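PDB 2ON7: Na Glutathione S-transferase 1 from Necator americanus, which probably conjugates reduced glutathione to electrophilic compounds in the hookworm. Local coordinates for residues 15-20 against 157-162. Sequence-based numbering, arbitrary orientation.
Sequences GECARQ and DLLVSE
E16 and E162 both carry CG anti to the backbone N (chi1 -169° in E16) and bend at chi2, which brings their aliphatic stems together almost at right angles, E16 CG lying 4.0 Å from E162 CD. The carboxylates, with planes turned 59° apart, remain separate, E16 OE2 being 4.6 Å from E162 OE1. The repulsion expected between two buried like charges is probably relieved by R201, which bridges to both; R12 and R189 add salt bridges to E162, while W197 hydrogen-bonds E16. These partners would be expected to keep both groups ionised. Through its other oxygen E16 forms a salt bridge within its own segment, R19 NH1 meeting E16 OE1 at 3.1 Å in the guanidinium plane.

One turn on, Q20 extends beyond CG and runs past L158 in the opposite direction. Its CB rests 4.0 Å from L158 CD1, and its amide end reaches both L158 and E162. C17 presses CB against L159 CD2 at 4.0 Å, while its sulfur is fixed by the disulfide to C68.

The axes of the short segments 16-20 and 157-162 approach to 9.5 Å with their N-to-C directions 121° apart, joining helix 16-25 of the thioredoxin-like N-terminal domain to helix 155-168 of the all-helical C-terminal domain. Helix 192-200 touches Q20 and L158, helix 179-189 packs on L158, and helix 64-75 meets L159 and holds C68.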
# COMPACT_ATOMS: atom_id res chain seq x y z
N GLY A 15 11.15 2.33 -8.82
CA GLY A 15 12.25 3.15 -8.28
C GLY A 15 12.14 4.65 -8.60
O GLY A 15 12.64 5.50 -7.85
N GLU A 16 11.47 4.99 -9.69
CA GLU A 16 11.47 6.35 -10.19
C GLU A 16 10.91 7.41 -9.24
O GLU A 16 11.38 8.54 -9.27
CB GLU A 16 10.76 6.41 -11.55
CG GLU A 16 10.91 7.72 -12.34
CD GLU A 16 12.34 8.05 -12.66
OE1 GLU A 16 13.18 7.14 -12.64
OE2 GLU A 16 12.64 9.23 -12.94
N CYS A 17 9.92 7.07 -8.42
CA CYS A 17 9.30 8.03 -7.51
C CYS A 17 10.36 8.57 -6.57
O CYS A 17 10.56 9.78 -6.47
CB CYS A 17 8.08 7.44 -6.75
SG CYS A 17 7.03 8.57 -5.62
N ALA A 18 11.06 7.66 -5.92
CA ALA A 18 12.23 7.98 -5.07
C ALA A 18 13.18 8.91 -5.78
O ALA A 18 13.59 9.94 -5.22
CB ALA A 18 12.95 6.70 -4.70
N ARG A 19 13.54 8.56 -7.03
CA ARG A 19 14.48 9.36 -7.79
C ARG A 19 13.96 10.77 -8.00
O ARG A 19 14.69 11.73 -7.93
CB ARG A 19 14.79 8.73 -9.16
CG ARG A 19 15.43 7.40 -9.06
CD ARG A 19 15.65 6.87 -10.44
NE ARG A 19 16.25 5.54 -10.40
CZ ARG A 19 15.75 4.47 -11.01
NH1 ARG A 19 14.65 4.56 -11.72
NH2 ARG A 19 16.40 3.31 -10.93
N GLN A 20 12.67 10.83 -8.33
CA GLN A 20 12.01 12.09 -8.55
C GLN A 20 11.93 12.90 -7.28
O GLN A 20 12.04 14.07 -7.35
CB GLN A 20 10.64 11.91 -9.27
CG GLN A 20 10.86 11.60 -10.75
CD GLN A 20 9.61 11.36 -11.57
OE1 GLN A 20 9.64 10.69 -12.61
NE2 GLN A 20 8.52 11.91 -11.14
N ASP A 157 1.46 12.95 -6.87
CA ASP A 157 1.57 13.71 -8.13
C ASP A 157 2.59 13.04 -9.12
O ASP A 157 2.32 12.91 -10.31
CB ASP A 157 1.92 15.17 -7.81
CG ASP A 157 0.77 15.91 -7.07
OD1 ASP A 157 1.00 16.59 -6.05
OD2 ASP A 157 -0.40 15.76 -7.52
N LEU A 158 3.70 12.56 -8.58
CA LEU A 158 4.80 12.00 -9.35
C LEU A 158 4.50 10.60 -9.81
O LEU A 158 4.69 10.27 -10.98
CB LEU A 158 6.07 12.00 -8.49
CG LEU A 158 6.48 13.25 -7.73
CD1 LEU A 158 7.62 12.87 -6.80
CD2 LEU A 158 6.94 14.33 -8.73
N LEU A 159 4.04 9.79 -8.87
CA LEU A 159 3.56 8.45 -9.17
C LEU A 159 2.69 8.41 -10.41
O LEU A 159 2.96 7.64 -11.36
CB LEU A 159 2.76 7.91 -8.00
CG LEU A 159 3.44 7.13 -6.88
CD1 LEU A 159 2.34 6.58 -5.95
CD2 LEU A 159 4.44 6.00 -7.40
N VAL A 160 1.65 9.23 -10.38
CA VAL A 160 0.57 9.28 -11.38
C VAL A 160 0.99 10.01 -12.67
O VAL A 160 0.72 9.53 -13.78
CB VAL A 160 -0.71 9.98 -10.78
CG1 VAL A 160 -1.81 10.13 -11.78
CG2 VAL A 160 -1.19 9.25 -9.52
N SER A 161 1.63 11.17 -12.54
CA SER A 161 2.15 11.84 -13.74
C SER A 161 3.19 10.95 -14.49
O SER A 161 3.06 10.71 -15.67
CB SER A 161 2.69 13.22 -13.41
OG SER A 161 3.80 13.13 -12.58
N GLU A 162 4.18 10.44 -13.79
CA GLU A 162 5.16 9.54 -14.38
C GLU A 162 4.57 8.25 -15.00
O GLU A 162 5.01 7.78 -16.06
CB GLU A 162 6.24 9.19 -13.34
CG GLU A 162 7.23 8.09 -13.76
CD GLU A 162 8.05 8.52 -14.96
OE1 GLU A 162 8.54 9.68 -14.98
OE2 GLU A 162 8.20 7.70 -15.88